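Kelch domain-containing protein (Colletotrichum graminicola M1.001, PDB 5C86) probably oxidises primary alcohols to aldehydes with molecular oxygen at a single copper site, as a member of the galactose oxidase and glyoxal oxidase family (AA5). Local coordinates at residues Val3-Pro8 with Tyr372-Asp377; His178-Ser183 with Ile236-Gly241; Val189-Ala192 with Met198-Tyr201; Ala342-Trp347 with Met462-Asn467. All coordinates share one frame; numbering follows the deposited sequence.

Contact 2 joins successive blades, contact 4 the propeller to the early-set domain; contact 3 lies within one blade, and contact 1 packs the N-terminal strand on the loop after its neighbouring strand. Contacts 1 and 4 both reach the sheet of strand 346-350 and touch where Tyr372 OH meets Ala344 O at 2.7 Å. Contacts 2 and 3 share one blade: Trp182 N reaches Leu190 O at 2.8 Å. Centres of contacts 1 and 3 are 37 Å apart, on opposite sides of the chain's centre. Contact 2 comes nearest the copper ligands Tyr120 and His423, with the Trp180 side chain about 10 Å from that of His423; no copper is bound in this apo form.

Contact 1: Val3-Pro8 with Tyr372-Asp377; sequences VGKWGP and YLFEAD
Lys5 CB rests against the ring of Phe374 at the blade of the Kelch beta-propeller that is closed by the N-terminal strand. Strand 5-11 is an edge strand of that four-stranded sheet and pairs with strand 364-369. The Phe374 ring belongs to the loop that follows strand 364-369, and its segment lies 364 residues along the chain from segment 3-8 at their closest ends. Lys5 CB approaches Phe374 CZ to 3.6 Å and Phe374 CE2 to 4.1 Å, both obliquely to the ring. The closely packed part is therefore one buried ring against a backbone CA, that of Gly4, and a side-chain CB, and the two segments together bury just 105 Å². The ring is brought there by a first torsion of -59°, which turns Phe374 CG away from its own carbonyl carbon; Ser369 of the neighbouring strand also touches this side chain. The other side is loose. Lys5 is exposed, and its chain runs on past the ring: CG stands opposite the backbone N (chi1 -171°), the next two torsions are extended, and the ammonium end leads away from Phe374. The backbone of Lys5 pairs with Ser369, while the next residue, Trp6, turns to Trp368. At the start of the strand, Gly4 CA adds the second touch on the ring, 4.1 Å from Phe374 CE2.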
loop_
_atom_site.group_PDB
_atom_site.type_symbol
_atom_site.label_atom_id
_atom_site.label_comp_id
_atom_site.label_asym_id
_atom_site.label_seq_id
_atom_site.Cartn_x
_atom_site.Cartn_y
_atom_site.Cartn_z
ATOM N N VAL A 3 -14.241 17.984 -4.018
ATOM C CA VAL A 3 -14.730 16.824 -3.353
ATOM C C VAL A 3 -14.658 15.559 -4.205
ATOM O O VAL A 3 -14.891 14.487 -3.648
ATOM C CB VAL A 3 -16.153 17.062 -2.769
ATOM C CG1 VAL A 3 -16.121 18.162 -1.724
ATOM C CG2 VAL A 3 -17.166 17.393 -3.873
ATOM N N GLY A 4 -14.373 15.655 -5.533
ATOM C CA GLY A 4 -14.395 14.515 -6.367
ATOM C C GLY A 4 -15.752 13.921 -6.504
ATOM O O GLY A 4 -16.773 14.615 -6.283
ATOM N N LYS A 5 -15.798 12.688 -6.849
ATOM C CA LYS A 5 -17.050 12.008 -7.124
ATOM C C LYS A 5 -16.915 10.541 -6.953
ATOM O O LYS A 5 -15.955 9.955 -7.396
ATOM C CB LYS A 5 -17.448 12.302 -8.570
ATOM C CG LYS A 5 -18.839 11.832 -8.936
ATOM C CD LYS A 5 -19.280 12.406 -10.287
ATOM C CE LYS A 5 -20.780 12.215 -10.450
ATOM N NZ LYS A 5 -21.083 10.814 -10.802
ATOM N N TRP A 6 -17.934 9.870 -6.392
ATOM C CA TRP A 6 -17.994 8.454 -6.316
ATOM C C TRP A 6 -18.627 7.830 -7.543
ATOM O O TRP A 6 -19.625 8.371 -8.005
ATOM C CB TRP A 6 -18.855 8.015 -5.106
ATOM C CG TRP A 6 -18.262 8.356 -3.816
ATOM C CD1 TRP A 6 -18.664 9.285 -3.000
ATOM C CD2 TRP A 6 -17.215 7.642 -3.153
ATOM N NE1 TRP A 6 -17.904 9.293 -1.851
ATOM C CE2 TRP A 6 -16.995 8.286 -1.917
ATOM C CE3 TRP A 6 -16.442 6.575 -3.497
ATOM C CZ2 TRP A 6 -16.021 7.832 -0.986
ATOM C CZ3 TRP A 6 -15.448 6.094 -2.530
ATOM C CH2 TRP A 6 -15.277 6.749 -1.318
ATOM N N GLY A 7 -18.129 6.716 -7.997
ATOM C CA GLY A 7 -18.807 5.922 -8.998
ATOM C C GLY A 7 -19.838 4.982 -8.386
ATOM O O GLY A 7 -20.054 4.986 -7.190
ATOM N N PRO A 8 -20.401 4.121 -9.202
ATOM C CA PRO A 8 -21.418 3.234 -8.648
ATOM C C PRO A 8 -20.852 2.173 -7.728
ATOM O O PRO A 8 -19.643 1.812 -7.800
ATOM C CB PRO A 8 -21.973 2.546 -9.914
ATOM C CG PRO A 8 -20.861 2.647 -10.918
ATOM C CD PRO A 8 -20.322 4.031 -10.661
ATOM N N TYR A 372 -8.692 16.093 -9.635
ATOM C CA TYR A 372 -7.908 16.308 -10.811
ATOM C C TYR A 372 -8.541 15.642 -12.033
ATOM O O TYR A 372 -7.997 15.807 -13.152
ATOM C CB TYR A 372 -6.433 15.807 -10.616
ATOM C CG TYR A 372 -6.202 14.396 -10.149
ATOM C CD1 TYR A 372 -6.916 13.287 -10.573
ATOM C CD2 TYR A 372 -5.149 14.144 -9.288
ATOM C CE1 TYR A 372 -6.685 12.007 -10.147
ATOM C CE2 TYR A 372 -4.904 12.828 -8.827
ATOM C CZ TYR A 372 -5.673 11.776 -9.243
ATOM O OH TYR A 372 -5.417 10.496 -8.785
ATOM N N LEU A 373 -9.617 14.884 -11.913
ATOM C CA LEU A 373 -10.306 14.323 -13.086
ATOM C C LEU A 373 -11.449 15.221 -13.521
ATOM O O LEU A 373 -12.121 14.824 -14.481
ATOM C CB LEU A 373 -10.811 12.906 -12.799
ATOM C CG LEU A 373 -9.723 11.859 -12.454
ATOM C CD1 LEU A 373 -10.372 10.487 -12.305
ATOM C CD2 LEU A 373 -8.654 11.809 -13.519
ATOM N N PHE A 374 -11.599 16.367 -12.918
ATOM C CA PHE A 374 -12.701 17.298 -13.258
ATOM C C PHE A 374 -12.142 18.595 -13.628
ATOM O O PHE A 374 -11.014 19.049 -13.258
ATOM C CB PHE A 374 -13.670 17.430 -12.084
ATOM C CG PHE A 374 -14.268 16.137 -11.698
ATOM C CD1 PHE A 374 -15.360 15.600 -12.421
ATOM C CD2 PHE A 374 -13.709 15.286 -10.692
ATOM C CE1 PHE A 374 -15.841 14.352 -12.160
ATOM C CE2 PHE A 374 -14.225 14.091 -10.416
ATOM C CZ PHE A 374 -15.277 13.578 -11.137
ATOM N N GLU A 375 -12.961 19.336 -14.400
ATOM C CA GLU A 375 -12.665 20.669 -14.746
ATOM C C GLU A 375 -12.793 21.624 -13.548
ATOM O O GLU A 375 -13.066 21.160 -12.447
ATOM C CB GLU A 375 -13.582 21.072 -15.946
ATOM C CG GLU A 375 -13.356 20.368 -17.267
ATOM C CD GLU A 375 -11.887 20.479 -17.800
ATOM O OE1 GLU A 375 -11.136 21.416 -17.374
ATOM O OE2 GLU A 375 -11.449 19.548 -18.547
ATOM N N ALA A 376 -12.578 22.933 -13.714
ATOM C CA ALA A 376 -12.566 23.840 -12.529
ATOM C C ALA A 376 -13.928 23.940 -11.808
ATOM O O ALA A 376 -13.983 24.379 -10.693
ATOM C CB ALA A 376 -12.037 25.213 -12.896
ATOM N N ASP A 377 -15.010 23.463 -12.379
ATOM C CA ASP A 377 -16.285 23.449 -11.632
ATOM C C ASP A 377 -16.324 22.282 -10.598
ATOM O O ASP A 377 -17.259 22.119 -9.845
ATOM C CB ASP A 377 -17.481 23.458 -12.605
ATOM C CG ASP A 377 -17.600 22.223 -13.483
ATOM O OD1 ASP A 377 -16.835 21.240 -13.313
ATOM O OD2 ASP A 377 -18.514 22.192 -14.365
#

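Contact 2: His178-Ser183 with Ile236-Gly241; sequences HAWLWS and IFTYGG
Two indoles of segment 178-183 receive the side chains of Ile236 and Thr238. Over one face of Trp182 lies Ile236 CG2, 4.3 Å from the centroid of the five-membered ring and 27° off its normal, a CH-pi contact. Ile236 CD1 adds a second touch, 3.7 Å from Trp182 CG, so both ends of the branched side chain meet the pyrrole part of the indole while the two side chains run past each other in opposite directions. With CG2 opposite the backbone N and CG1 opposite the carbonyl carbon (chi1 -53°), Ile236 presents both branches to the ring. Trp180 is met differently: Thr238 CG2 comes obliquely to its six-membered ring, 3.6 Å from Trp180 CZ3, and the two side chains cross at about a right angle. Thr238 CB approaches the same CZ3 atom, so it is the methyl branch and its root that do the packing.

The segments belong to successive blades of the Kelch beta-propeller, strand 181-183 being the first strand of its blade and strand 235-239 the second of the next. Strand 225-230, the first of the second blade, contributes Met228, which touches both Trp182 and Ile236, and Ser226, whose OG is hydrogen-bonded to Trp182 NE1 and so satisfies the buried indole N-H. Trp180 sits at the centre of an inverse gamma turn just before its strand, and its indole also packs on Pro194. Two residues earlier, His178 NE2 is hydrogen-bonded to Tyr245 OH, and the His178 ring meets that of the copper ligand Tyr120.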
loop_
_atom_site.group_PDB
_atom_site.type_symbol
_atom_site.label_atom_id
_atom_site.label_comp_id
_atom_site.label_asym_id
_atom_site.label_seq_id
_atom_site.Cartn_x
_atom_site.Cartn_y
_atom_site.Cartn_z
ATOM N N HIS A 178 1.696 -5.046 12.124
ATOM C CA HIS A 178 1.405 -3.944 11.207
ATOM C C HIS A 178 2.476 -2.847 11.276
ATOM O O HIS A 178 2.143 -1.656 11.218
ATOM C CB HIS A 178 0.022 -3.348 11.430
ATOM C CG HIS A 178 -1.074 -4.347 11.508
ATOM N ND1 HIS A 178 -1.236 -5.400 10.653
ATOM C CD2 HIS A 178 -2.067 -4.427 12.406
ATOM C CE1 HIS A 178 -2.347 -6.035 10.959
ATOM N NE2 HIS A 178 -2.840 -5.509 12.060
ATOM N N ALA A 179 3.734 -3.222 11.363
ATOM C CA ALA A 179 4.787 -2.210 11.325
ATOM C C ALA A 179 4.725 -1.341 10.053
ATOM O O ALA A 179 4.363 -1.840 8.935
ATOM C CB ALA A 179 6.145 -2.851 11.427
ATOM N N TRP A 180 5.058 -0.063 10.219
ATOM C CA TRP A 180 5.076 0.898 9.102
ATOM C C TRP A 180 6.472 0.765 8.408
ATOM O O TRP A 180 7.323 1.588 8.599
ATOM C CB TRP A 180 4.836 2.293 9.597
ATOM C CG TRP A 180 3.607 2.563 10.358
ATOM C CD1 TRP A 180 2.609 1.697 10.704
ATOM C CD2 TRP A 180 3.300 3.775 10.992
ATOM N NE1 TRP A 180 1.645 2.321 11.435
ATOM C CE2 TRP A 180 2.057 3.621 11.668
ATOM C CE3 TRP A 180 3.925 5.025 11.036
ATOM C CZ2 TRP A 180 1.440 4.687 12.348
ATOM C CZ3 TRP A 180 3.312 6.056 11.708
ATOM C CH2 TRP A 180 2.117 5.904 12.367
ATOM N N LEU A 181 6.663 -0.255 7.622
ATOM C CA LEU A 181 7.961 -0.540 6.988
ATOM C C LEU A 181 8.139 0.206 5.660
ATOM O O LEU A 181 7.249 0.213 4.773
ATOM C CB LEU A 181 8.090 -1.975 6.704
ATOM C CG LEU A 181 7.963 -2.987 7.869
ATOM C CD1 LEU A 181 8.210 -4.396 7.392
ATOM C CD2 LEU A 181 8.915 -2.614 8.981
ATOM N N TRP A 182 9.258 0.908 5.575
ATOM C CA TRP A 182 9.622 1.647 4.356
ATOM C C TRP A 182 11.025 1.255 3.928
ATOM O O TRP A 182 11.956 1.662 4.607
ATOM C CB TRP A 182 9.449 3.165 4.556
ATOM C CG TRP A 182 8.037 3.502 4.670
ATOM C CD1 TRP A 182 7.322 3.770 5.792
ATOM C CD2 TRP A 182 7.093 3.424 3.600
ATOM N NE1 TRP A 182 5.985 3.894 5.486
ATOM C CE2 TRP A 182 5.812 3.700 4.149
ATOM C CE3 TRP A 182 7.204 3.115 2.266
ATOM C CZ2 TRP A 182 4.669 3.627 3.388
ATOM C CZ3 TRP A 182 6.099 3.060 1.505
ATOM C CH2 TRP A 182 4.822 3.302 2.078
ATOM N N SER A 183 11.128 0.576 2.805
ATOM C CA SER A 183 12.441 0.242 2.274
ATOM C C SER A 183 13.192 1.445 1.794
ATOM O O SER A 183 12.613 2.429 1.253
ATOM C CB SER A 183 12.308 -0.712 1.142
ATOM O OG SER A 183 11.748 -1.926 1.586
ATOM N N ILE A 236 7.822 10.810 3.968
ATOM C CA ILE A 236 6.738 9.902 4.398
ATOM C C ILE A 236 5.690 10.664 5.199
ATOM O O ILE A 236 6.049 11.359 6.158
ATOM C CB ILE A 236 7.284 8.736 5.169
ATOM C CG1 ILE A 236 8.386 8.026 4.381
ATOM C CG2 ILE A 236 6.170 7.788 5.609
ATOM C CD1 ILE A 236 9.104 7.026 5.195
ATOM N N PHE A 237 4.417 10.525 4.858
ATOM C CA PHE A 237 3.340 11.127 5.615
ATOM C C PHE A 237 2.806 10.071 6.546
ATOM O O PHE A 237 2.685 8.876 6.156
ATOM C CB PHE A 237 2.220 11.490 4.645
ATOM C CG PHE A 237 0.890 11.788 5.266
ATOM C CD1 PHE A 237 0.652 13.005 5.909
ATOM C CD2 PHE A 237 -0.146 10.917 5.113
ATOM C CE1 PHE A 237 -0.551 13.317 6.430
ATOM C CE2 PHE A 237 -1.404 11.234 5.646
ATOM C CZ PHE A 237 -1.631 12.457 6.248
ATOM N N THR A 238 2.482 10.462 7.773
ATOM C CA THR A 238 1.883 9.539 8.775
ATOM C C THR A 238 0.684 10.113 9.363
ATOM O O THR A 238 0.594 11.348 9.501
ATOM C CB THR A 238 2.845 9.174 9.907
ATOM O OG1 THR A 238 3.040 10.318 10.800
ATOM C CG2 THR A 238 4.188 8.647 9.355
ATOM N N TYR A 239 -0.342 9.301 9.729
ATOM C CA TYR A 239 -1.606 9.840 10.219
ATOM C C TYR A 239 -2.258 8.872 11.187
ATOM O O TYR A 239 -2.441 7.713 10.860
ATOM C CB TYR A 239 -2.623 10.101 9.077
ATOM C CG TYR A 239 -3.842 10.875 9.525
ATOM C CD1 TYR A 239 -3.735 12.241 9.664
ATOM C CD2 TYR A 239 -5.015 10.277 9.863
ATOM C CE1 TYR A 239 -4.775 13.009 10.104
ATOM C CE2 TYR A 239 -6.085 11.022 10.316
ATOM C CZ TYR A 239 -5.946 12.405 10.381
ATOM O OH TYR A 239 -7.008 13.215 10.804
ATOM N N GLY A 240 -2.772 9.412 12.275
ATOM C CA GLY A 240 -3.750 8.707 13.100
ATOM C C GLY A 240 -3.250 7.503 13.851
ATOM O O GLY A 240 -2.070 7.366 14.159
ATOM N N GLY A 241 -4.185 6.565 14.073
ATOM C CA GLY A 241 -3.875 5.397 14.882
ATOM C C GLY A 241 -4.200 5.568 16.371
ATOM O O GLY A 241 -4.589 6.629 16.852
#

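Contact 3: Val189-Ala192 with Met198-Tyr201; sequences VLQA and MNWY
Val189 and Tyr201, and likewise Gln191 and Asn199, are antiparallel hydrogen-bonded pairs flanking the non-hydrogen-bonded pair Leu190-Trp200, in a beta hairpin whose strand axes approach to 4.8 Å with their directions 162° apart. Four backbone bonds join the strands, three of them 2.8 Å long, among them Val189 N to Tyr201 O and Gln191 N to Asn199 O. On the face bearing Gln191 and Asn199, the two amides lie side by side with their planes 24° apart. Asn199 ND2 donates an N-H to Gln191 OE1 at 2.8 Å, in the plane of both amide groups, which fixes their rotation. A sharp bend at chi2 (-97°) curls the Gln191 amide back to its neighbour, and its NE2 is held by Lys197 O. Tyr201 shares this face, its ring edge turned to Gln191 CB, with the hydroxyl bonded to Pro163 O. On the other face, Leu190 CD1 stands 4.1 Å from the centroid of the six-membered ring of Trp200, squarely over it, in a CH-pi contact; Trp200 NE1 is bonded to Gln264 O. The hairpin forms the two middle strands of a four-stranded Kelch propeller blade: strand 181-183 pairs with strand 188-191, strand 208-214 with strand 197-202, and Leu257 of the next blade touches Ala192 and Met198.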
loop_
_atom_site.group_PDB
_atom_site.type_symbol
_atom_site.label_atom_id
_atom_site.label_comp_id
_atom_site.label_asym_id
_atom_site.label_seq_id
_atom_site.Cartn_x
_atom_site.Cartn_y
_atom_site.Cartn_z
ATOM N N VAL A 189 15.650 -0.757 5.910
ATOM C CA VAL A 189 14.193 -0.660 6.110
ATOM C C VAL A 189 13.963 0.219 7.297
ATOM O O VAL A 189 14.468 -0.070 8.402
ATOM C CB VAL A 189 13.530 -2.007 6.240
ATOM C CG1 VAL A 189 12.030 -1.814 6.591
ATOM C CG2 VAL A 189 13.659 -2.876 5.037
ATOM N N LEU A 190 13.214 1.305 7.155
ATOM C CA LEU A 190 12.798 2.069 8.249
ATOM C C LEU A 190 11.495 1.526 8.809
ATOM O O LEU A 190 10.508 1.435 8.043
ATOM C CB LEU A 190 12.594 3.531 7.914
ATOM C CG LEU A 190 12.053 4.437 9.001
ATOM C CD1 LEU A 190 13.080 4.514 10.122
ATOM C CD2 LEU A 190 11.712 5.821 8.508
ATOM N N GLN A 191 11.463 1.209 10.099
ATOM C CA GLN A 191 10.172 1.038 10.806
ATOM C C GLN A 191 9.762 2.321 11.392
ATOM O O GLN A 191 10.344 2.827 12.341
ATOM C CB GLN A 191 10.300 -0.063 11.833
ATOM C CG GLN A 191 9.194 -0.121 12.857
ATOM C CD GLN A 191 9.538 0.567 14.155
ATOM O OE1 GLN A 191 10.718 0.666 14.555
ATOM N NE2 GLN A 191 8.491 1.135 14.824
ATOM N N ALA A 192 8.824 2.999 10.731
ATOM C CA ALA A 192 8.377 4.324 11.031
ATOM C C ALA A 192 7.336 4.455 12.125
ATOM O O ALA A 192 7.007 5.540 12.563
ATOM C CB ALA A 192 7.943 5.043 9.734
ATOM N N MET A 198 10.888 4.820 16.403
ATOM C CA MET A 198 11.244 4.370 15.059
ATOM C C MET A 198 12.625 3.727 15.047
ATOM O O MET A 198 13.491 4.148 15.819
ATOM C CB MET A 198 11.241 5.556 14.100
ATOM C CG MET A 198 9.983 6.411 14.197
ATOM S SD MET A 198 9.822 7.678 12.931
ATOM C CE MET A 198 11.147 8.803 13.358
ATOM N N ASN A 199 12.857 2.803 14.150
ATOM C CA ASN A 199 14.099 2.001 14.117
ATOM C C ASN A 199 14.496 1.734 12.705
ATOM O O ASN A 199 13.655 1.374 11.857
ATOM C CB ASN A 199 13.895 0.713 14.804
ATOM C CG ASN A 199 13.701 0.882 16.317
ATOM O OD1 ASN A 199 14.697 1.039 17.062
ATOM N ND2 ASN A 199 12.486 0.954 16.763
ATOM N N TRP A 200 15.802 1.824 12.448
ATOM C CA TRP A 200 16.341 1.309 11.235
ATOM C C TRP A 200 16.703 -0.145 11.331
ATOM O O TRP A 200 17.189 -0.555 12.372
ATOM C CB TRP A 200 17.623 2.084 10.888
ATOM C CG TRP A 200 17.452 3.439 10.452
ATOM C CD1 TRP A 200 17.676 4.571 11.149
ATOM C CD2 TRP A 200 16.989 3.856 9.141
ATOM N NE1 TRP A 200 17.430 5.671 10.372
ATOM C CE2 TRP A 200 17.001 5.238 9.140
ATOM C CE3 TRP A 200 16.588 3.179 7.987
ATOM C CZ2 TRP A 200 16.567 5.995 8.046
ATOM C CZ3 TRP A 200 16.187 3.964 6.880
ATOM C CH2 TRP A 200 16.202 5.330 6.943
ATOM N N TYR A 201 16.437 -0.914 10.272
ATOM C CA TYR A 201 16.848 -2.281 10.096
ATOM C C TYR A 201 17.668 -2.375 8.837
ATOM O O TYR A 201 17.435 -1.644 7.842
ATOM C CB TYR A 201 15.695 -3.235 9.980
ATOM C CG TYR A 201 14.913 -3.395 11.274
ATOM C CD1 TYR A 201 15.286 -4.369 12.178
ATOM C CD2 TYR A 201 13.838 -2.579 11.610
ATOM C CE1 TYR A 201 14.598 -4.529 13.380
ATOM C CE2 TYR A 201 13.163 -2.734 12.798
ATOM C CZ TYR A 201 13.554 -3.703 13.703
ATOM O OH TYR A 201 12.888 -3.934 14.906
#

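Contact 4: Ala342-Trp347 with Met462-Asn467; sequences ADATIW and MLFAMN
Asp343 OD1 accepts two bonds from Thr345, 2.7 Å from OG1 and 3.2 Å from the backbone N, and so shapes the turn from which Ala342 and Ala344 reach Met462 and Phe464. The second bond closes an Asx turn in the loop leading to strand 346-350 of the Kelch propeller. Strand 459-466, against which this loop packs, lies in the galactose oxidase-like early-set domain, so the contact joins propeller to C-terminal domain. The hydroxyl meets OD1 on the syn side, 18° out of the carboxylate plane, whereas the backbone N arrives from above that plane. Across the interface the meeting is apolar and small. Met462 SD lies 3.6 Å from Ala342 CA, brought there by an extended chi2 (174°), before the chain bends at its last torsion. Phe464 comes in obliquely beside it, its CE1 3.8 Å from Ala344 CB. Ala475 touches both Met462 and Phe464, and its backbone pairs with that of Ala342, while Arg384 is hydrogen-bonded to Asp343 O. Between Ala342 and the ring, the closest approach is carbonyl to aromatic carbon: Ala342 O is 3.4 Å from Phe464 CE1.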
loop_
_atom_site.group_PDB
_atom_site.type_symbol
_atom_site.label_atom_id
_atom_site.label_comp_id
_atom_site.label_asym_id
_atom_site.label_seq_id
_atom_site.Cartn_x
_atom_site.Cartn_y
_atom_site.Cartn_z
ATOM N N ALA A 342 -4.966 2.387 -12.070
ATOM C CA ALA A 342 -4.192 2.979 -13.181
ATOM C C ALA A 342 -4.958 4.123 -13.828
ATOM O O ALA A 342 -4.381 5.018 -14.424
ATOM C CB ALA A 342 -3.857 1.878 -14.178
ATOM N N ASP A 343 -6.284 4.181 -13.658
ATOM C CA ASP A 343 -7.061 5.314 -14.193
ATOM C C ASP A 343 -7.045 6.499 -13.267
ATOM O O ASP A 343 -7.752 7.481 -13.476
ATOM C CB ASP A 343 -8.469 4.946 -14.652
ATOM C CG ASP A 343 -9.383 4.615 -13.525
ATOM O OD1 ASP A 343 -8.929 4.545 -12.399
ATOM O OD2 ASP A 343 -10.597 4.394 -13.749
ATOM N N ALA A 344 -6.284 6.421 -12.152
ATOM C CA ALA A 344 -6.116 7.514 -11.201
ATOM C C ALA A 344 -7.322 7.765 -10.271
ATOM O O ALA A 344 -7.312 8.721 -9.516
ATOM C CB ALA A 344 -5.655 8.807 -11.908
ATOM N N THR A 345 -8.301 6.859 -10.328
ATOM C CA THR A 345 -9.332 6.786 -9.317
ATOM C C THR A 345 -8.771 5.891 -8.172
ATOM O O THR A 345 -7.726 5.224 -8.294
ATOM C CB THR A 345 -10.640 6.140 -9.861
ATOM O OG1 THR A 345 -10.368 4.780 -10.143
ATOM C CG2 THR A 345 -11.134 6.947 -11.046
ATOM N N ILE A 346 -9.528 5.871 -7.067
ATOM C CA ILE A 346 -9.131 5.158 -5.868
ATOM C C ILE A 346 -10.231 4.229 -5.413
ATOM O O ILE A 346 -11.346 4.680 -5.133
ATOM C CB ILE A 346 -8.774 6.073 -4.738
ATOM C CG1 ILE A 346 -7.763 7.138 -5.177
ATOM C CG2 ILE A 346 -8.167 5.245 -3.605
ATOM C CD1 ILE A 346 -7.256 8.090 -4.104
ATOM N N TRP A 347 -9.937 2.974 -5.414
ATOM C CA TRP A 347 -10.837 1.973 -4.729
ATOM C C TRP A 347 -10.946 2.242 -3.275
ATOM O O TRP A 347 -9.968 2.541 -2.599
ATOM C CB TRP A 347 -10.295 0.586 -4.927
ATOM C CG TRP A 347 -10.810 -0.406 -3.966
ATOM C CD1 TRP A 347 -10.097 -0.915 -2.879
ATOM C CD2 TRP A 347 -12.051 -1.079 -3.997
ATOM N NE1 TRP A 347 -10.892 -1.824 -2.198
ATOM C CE2 TRP A 347 -12.069 -1.941 -2.893
ATOM C CE3 TRP A 347 -13.176 -0.991 -4.820
ATOM C CZ2 TRP A 347 -13.203 -2.752 -2.602
ATOM C CZ3 TRP A 347 -14.302 -1.801 -4.539
ATOM C CH2 TRP A 347 -14.281 -2.628 -3.439
ATOM N N MET A 462 3.301 2.471 -12.188
ATOM C CA MET A 462 2.418 3.211 -13.081
ATOM C C MET A 462 3.081 4.541 -13.435
ATOM O O MET A 462 3.395 5.307 -12.528
ATOM C CB MET A 462 1.142 3.468 -12.399
ATOM C CG MET A 462 0.309 2.201 -12.235
ATOM S SD MET A 462 -1.209 2.460 -11.250
ATOM C CE MET A 462 -0.559 2.530 -9.590
ATOM N N LEU A 463 3.257 4.828 -14.732
ATOM C CA LEU A 463 3.770 6.119 -15.185
ATOM C C LEU A 463 2.549 6.965 -15.490
ATOM O O LEU A 463 1.679 6.558 -16.244
ATOM C CB LEU A 463 4.681 5.959 -16.414
ATOM C CG LEU A 463 5.831 6.931 -16.534
ATOM C CD1 LEU A 463 7.001 6.419 -17.406
ATOM C CD2 LEU A 463 5.203 8.253 -17.051
ATOM N N PHE A 464 2.440 8.086 -14.799
ATOM C CA PHE A 464 1.468 9.143 -15.048
ATOM C C PHE A 464 2.071 10.393 -15.620
ATOM O O PHE A 464 3.154 10.825 -15.202
ATOM C CB PHE A 464 0.777 9.493 -13.751
ATOM C CG PHE A 464 -0.119 8.402 -13.163
ATOM C CD1 PHE A 464 -1.436 8.305 -13.616
ATOM C CD2 PHE A 464 0.288 7.511 -12.174
ATOM C CE1 PHE A 464 -2.310 7.355 -13.122
ATOM C CE2 PHE A 464 -0.578 6.580 -11.623
ATOM C CZ PHE A 464 -1.899 6.546 -12.100
ATOM N N ALA A 465 1.311 10.999 -16.544
ATOM C CA ALA A 465 1.659 12.275 -17.103
ATOM C C ALA A 465 0.482 13.185 -16.779
ATOM O O ALA A 465 -0.688 12.779 -16.975
ATOM C CB ALA A 465 1.844 12.187 -18.575
ATOM N N MET A 466 0.783 14.391 -16.335
ATOM C CA MET A 466 -0.209 15.368 -15.930
ATOM C C MET A 466 -0.043 16.601 -16.820
ATOM O O MET A 466 1.024 17.166 -16.941
ATOM C CB MET A 466 -0.077 15.713 -14.449
ATOM C CG MET A 466 -0.515 14.553 -13.550
ATOM S SD MET A 466 0.412 14.382 -12.003
ATOM C CE MET A 466 2.071 14.035 -12.624
ATOM N N ASN A 467 -1.143 17.040 -17.456
ATOM C CA ASN A 467 -1.108 18.255 -18.225
ATOM C C ASN A 467 -0.918 19.474 -17.333
ATOM O O ASN A 467 -0.760 19.392 -16.095
ATOM C CB ASN A 467 -2.373 18.337 -19.139
ATOM C CG ASN A 467 -3.630 18.644 -18.405
ATOM O OD1 ASN A 467 -3.645 19.061 -17.255
ATOM N ND2 ASN A 467 -4.781 18.482 -19.133
#